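PDB 1VYF: 14 kDa fatty acid-binding protein from Schistosoma mansoni, which binds long-chain fatty acids such as oleic and arachidonic acid inside a beta-barrel and may take part in their transport. Local coordinates for residues 16-19 with 20-23; 25-29 with 30-34. One frame throughout, in Å; residues are numbered along the deposited sequence.

Contact 1: 16-19 with 20-23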
loop_
_atom_site.group_PDB
_atom_site.type_symbol
_atom_site.label_atom_id
_atom_site.label_comp_id
_atom_site.label_asym_id
_atom_site.label_seq_id
_atom_site.Cartn_x
_atom_site.Cartn_y
_atom_site.Cartn_z
ATOM N N HIS A 16 4.505 2.942 -12.356
ATOM C CA HIS A 16 5.143 4.115 -12.950
ATOM C C HIS A 16 5.937 4.912 -11.929
ATOM O O HIS A 16 5.412 5.341 -10.900
ATOM C CB HIS A 16 4.052 5.031 -13.556
ATOM C CG HIS A 16 4.559 6.352 -14.068
ATOM N ND1 HIS A 16 5.024 6.525 -15.357
ATOM C CD2 HIS A 16 4.656 7.564 -13.471
ATOM C CE1 HIS A 16 5.383 7.785 -15.529
ATOM N NE2 HIS A 16 5.193 8.431 -14.394
ATOM N N ASN A 17 7.219 5.094 -12.208
ATOM C CA ASN A 17 8.114 5.891 -11.350
ATOM C C ASN A 17 8.419 5.342 -9.948
ATOM O O ASN A 17 8.798 6.113 -9.059
ATOM C CB ASN A 17 7.644 7.357 -11.266
ATOM C CG ASN A 17 8.804 8.340 -11.022
ATOM O OD1 ASN A 17 9.880 8.159 -11.574
ATOM N ND2 ASN A 17 8.586 9.353 -10.193
ATOM N N PHE A 18 8.278 4.038 -9.761
ATOM C CA PHE A 18 8.427 3.444 -8.431
ATOM C C PHE A 18 9.884 3.398 -7.965
ATOM O O PHE A 18 10.137 3.552 -6.767
ATOM C CB PHE A 18 7.810 2.046 -8.402
ATOM C CG PHE A 18 7.613 1.447 -7.002
ATOM C CD1 PHE A 18 7.018 2.165 -5.972
ATOM C CD2 PHE A 18 8.009 0.163 -6.749
ATOM C CE1 PHE A 18 6.825 1.590 -4.704
ATOM C CE2 PHE A 18 7.819 -0.416 -5.481
ATOM C CZ PHE A 18 7.212 0.324 -4.465
ATOM N N ASP A 19 10.838 3.221 -8.874
ATOM C CA ASP A 19 12.232 3.231 -8.433
ATOM C C ASP A 19 12.660 4.561 -7.809
ATOM O O ASP A 19 13.449 4.573 -6.862
ATOM C CB ASP A 19 13.194 2.822 -9.524
ATOM C CG ASP A 19 14.584 2.519 -8.969
ATOM O OD1 ASP A 19 14.723 1.465 -8.318
ATOM O OD2 ASP A 19 15.575 3.293 -9.118
ATOM N N ALA A 20 12.142 5.673 -8.315
ATOM C CA ALA A 20 12.426 6.988 -7.729
ATOM C C ALA A 20 11.995 7.046 -6.249
ATOM O O ALA A 20 12.628 7.741 -5.429
ATOM C CB ALA A 20 11.718 8.078 -8.513
ATOM N N VAL A 21 10.929 6.343 -5.888
ATOM C CA VAL A 21 10.466 6.450 -4.494
ATOM C C VAL A 21 11.213 5.517 -3.591
ATOM O O VAL A 21 11.536 5.898 -2.472
ATOM C CB VAL A 21 8.918 6.356 -4.215
ATOM C CG1 VAL A 21 8.053 6.848 -5.336
ATOM C CG2 VAL A 21 8.495 5.005 -3.624
ATOM N N MET A 22 11.555 4.321 -4.035
ATOM C CA MET A 22 12.314 3.492 -3.092
ATOM C C MET A 22 13.737 3.908 -2.953
ATOM O O MET A 22 14.342 3.600 -1.966
ATOM C CB MET A 22 12.155 1.989 -3.224
ATOM C CG MET A 22 11.579 1.548 -4.407
ATOM S SD MET A 22 12.907 1.486 -5.433
ATOM C CE MET A 22 12.275 -0.161 -6.321
ATOM N N SER A 23 14.270 4.483 -4.023
ATOM C CA SER A 23 15.610 5.015 -4.023
ATOM C C SER A 23 15.677 6.110 -2.966
ATOM O O SER A 23 16.602 6.141 -2.132
ATOM C CB SER A 23 15.946 5.567 -5.413
ATOM O OG SER A 23 17.330 5.861 -5.475
#
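Phe18 O takes two backbone donors at once in the first turn of helix 18-24: Met22 N at 3.2 Å and Val21 N at 3.0 Å, the latter on a more bent bond. One residue further on, Ser23 N donates to Asp19 O, a regular i to i+4 link.

Among the apolar contacts, those of Phe18, Val21 and Met22 are buried. Phe18 CE1 lies 4.0 Å from Val21 CG2, the two side chains crossing obliquely. Met22 is modelled in two conformers, and in the one described here its CG sits over one face of the Phe18 ring, a placement to be taken as tentative. Toward the surface, just ahead of the helix, the amide of Asn17 swings back with CG anti to the backbone N (chi1 -151°), which lays OD1 3.6 Å from the methyl of Ala20. The ND2 end of that amide bonds to Thr126 O on strand 125-133.

Asp19 carries the polar end of the contact. In the same conformer Met22 crosses it at about a right angle, so the approach of SD to Asp19 OD1 is equally tentative. The carboxylate is well satisfied: OD2 makes a salt bridge to Arg32 NH2 and OD1 accepts from Asn36 ND2.

Phe18 also packs on Ala127 and makes a cation-pi contact with Arg129, a fatty-acid-binding residue, and its side chain is about 4 Å from the bound oleic acid at the nearest atoms. This is the first helix of the helix-turn-helix lid of the fatty-acid-binding protein barrel, entered directly from strand 8-16.

Contact 2: 25-29 with 30-34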
loop_
_atom_site.group_PDB
_atom_site.type_symbol
_atom_site.label_atom_id
_atom_site.label_comp_id
_atom_site.label_asym_id
_atom_site.label_seq_id
_atom_site.Cartn_x
_atom_site.Cartn_y
_atom_site.Cartn_z
ATOM N N LEU A 25 13.654 6.487 -0.396
ATOM C CA LEU A 25 13.436 5.863 0.910
ATOM C C LEU A 25 14.653 5.158 1.493
ATOM O O LEU A 25 14.610 4.696 2.652
ATOM C CB LEU A 25 12.280 4.848 0.828
ATOM C CG LEU A 25 10.903 5.462 0.616
ATOM C CD1 LEU A 25 9.851 4.370 0.347
ATOM C CD2 LEU A 25 10.503 6.340 1.787
ATOM N N GLY A 26 15.689 5.009 0.676
ATOM C CA GLY A 26 16.937 4.394 1.076
ATOM C C GLY A 26 16.931 2.879 0.977
ATOM O O GLY A 26 17.787 2.230 1.609
ATOM N N VAL A 27 15.969 2.305 0.240
ATOM C CA VAL A 27 15.850 0.867 0.106
ATOM C C VAL A 27 17.067 0.289 -0.590
ATOM O O VAL A 27 17.572 0.857 -1.557
ATOM C CB VAL A 27 14.556 0.447 -0.667
ATOM C CG1 VAL A 27 14.455 -1.069 -0.800
ATOM C CG2 VAL A 27 13.325 0.977 0.047
ATOM N N SER A 28 17.527 -0.866 -0.124
ATOM C CA SER A 28 18.742 -1.440 -0.629
ATOM C C SER A 28 18.593 -1.717 -2.121
ATOM O O SER A 28 17.478 -1.922 -2.626
ATOM C CB SER A 28 19.081 -2.734 0.109
ATOM O OG SER A 28 18.280 -3.804 -0.351
ATOM N N TRP A 29 19.719 -1.706 -2.816
ATOM C CA TRP A 29 19.760 -2.062 -4.220
ATOM C C TRP A 29 19.032 -3.365 -4.511
ATOM O O TRP A 29 18.206 -3.409 -5.425
ATOM C CB TRP A 29 21.213 -2.172 -4.724
ATOM C CG TRP A 29 21.269 -2.594 -6.144
ATOM C CD1 TRP A 29 21.599 -3.816 -6.624
ATOM C CD2 TRP A 29 20.953 -1.789 -7.275
ATOM N NE1 TRP A 29 21.535 -3.823 -8.000
ATOM C CE2 TRP A 29 21.130 -2.591 -8.424
ATOM C CE3 TRP A 29 20.537 -0.465 -7.438
ATOM C CZ2 TRP A 29 20.902 -2.120 -9.709
ATOM C CZ3 TRP A 29 20.322 0.013 -8.721
ATOM C CH2 TRP A 29 20.501 -0.816 -9.838
ATOM N N ALA A 30 19.352 -4.433 -3.766
ATOM C CA ALA A 30 18.796 -5.755 -4.055
ATOM C C ALA A 30 17.286 -5.827 -3.799
ATOM O O ALA A 30 16.560 -6.458 -4.558
ATOM C CB ALA A 30 19.534 -6.863 -3.261
ATOM N N THR A 31 16.805 -5.197 -2.727
ATOM C CA THR A 31 15.370 -5.154 -2.467
ATOM C C THR A 31 14.646 -4.267 -3.499
ATOM O O THR A 31 13.489 -4.539 -3.856
ATOM C CB THR A 31 15.059 -4.669 -1.047
ATOM O OG1 THR A 31 15.612 -5.594 -0.104
ATOM C CG2 THR A 31 13.549 -4.728 -0.798
ATOM N N ARG A 32 15.316 -3.210 -3.949
ATOM C CA ARG A 32 14.778 -2.336 -4.992
ATOM C C ARG A 32 14.537 -3.144 -6.263
ATOM O O ARG A 32 13.462 -3.029 -6.889
ATOM C CB ARG A 32 15.706 -1.146 -5.263
ATOM C CG ARG A 32 15.430 0.018 -4.374
ATOM C CD ARG A 32 16.471 1.131 -4.419
ATOM N NE ARG A 32 16.549 1.719 -5.753
ATOM C CZ ARG A 32 17.672 2.147 -6.313
ATOM N NH1 ARG A 32 18.821 2.098 -5.655
ATOM N NH2 ARG A 32 17.647 2.653 -7.539
ATOM N N GLN A 33 15.488 -4.007 -6.627
ATOM C CA GLN A 33 15.334 -4.784 -7.859
ATOM C C GLN A 33 14.137 -5.725 -7.757
ATOM O O GLN A 33 13.381 -5.866 -8.730
ATOM C CB GLN A 33 16.589 -5.584 -8.239
ATOM C CG GLN A 33 17.879 -4.754 -8.535
ATOM C CD GLN A 33 17.654 -3.390 -9.205
ATOM O OE1 GLN A 33 17.389 -3.315 -10.403
ATOM N NE2 GLN A 33 17.769 -2.322 -8.433
ATOM N N ILE A 34 13.988 -6.392 -6.607
ATOM C CA ILE A 34 12.808 -7.210 -6.312
ATOM C C ILE A 34 11.538 -6.367 -6.403
ATOM O O ILE A 34 10.574 -6.781 -7.048
ATOM C CB ILE A 34 12.908 -7.916 -4.912
ATOM C CG1 ILE A 34 14.038 -8.952 -4.907
ATOM C CG2 ILE A 34 11.589 -8.635 -4.533
ATOM C CD1 ILE A 34 14.569 -9.250 -3.497
HETATM O O HOH W 1 19.463 1.964 -2.901
#
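Trp29, Arg32 and Val27 bury the most surface in this contact, at the N-terminal end of helix 29-35, the second helix of the lid in this fatty-acid-binding protein fold. Trp29 has the Gln33 amide stacked on its indole with the planes 16° apart, NE2 lying 3.1 Å above the ring plane, over its centre. A bend at chi2 (-34°) folds the Gln33 chain back over the ring, and CG makes a CH-pi contact with the five-membered part. The same NE2 donates to Trp29 O at 3.2 Å, with that oxygen almost in the amide plane; this bond and the stack together set how the amide is turned. Gln33 N binds Trp29 O from the opposite face of the carbonyl plane, so two donors hold the oxygen.

Arg32 treats the indole differently: NH1 meets its edge, 3.6 Å from CE3, with the guanidinium turned nearly perpendicular to the ring, while NH2 is taken up by Asp19. The aliphatic part runs back along Val27, where CG lies 3.8 Å from Val27 CB, and Arg32 N closes the first helical turn on Ser28 O.

Ser28 is the N-cap, and its OG accepts from Thr31 N at 3.1 Å. Val27 CG1 packs on Thr31 CB beside this cap. A water links the two segments, donating to Val27 O at 2.6 Å and accepting from Arg32 NH1 at 2.8 Å.

How the contacts relate
From the N terminus, the chain leaves strand 8-16 and enters contact 1, which lies in the opening turn of helix 18-24; contact 2 follows in series, spanning the linker and the start of helix 29-35. Each is local, so neither nests in nor crosses the other, and neither closes a long loop. Their centres are about 10 Å apart, and the turn between the two helices, with a Schellman motif at Gly26, which belongs to contact 2, brings them side by side. The salt bridge from Asp19 to Arg32 joins the helices, and Met22 O probably accepts a hydrogen bond from Val27 N. Contact 1 touches strand 125-133, and both border the bound oleic acid.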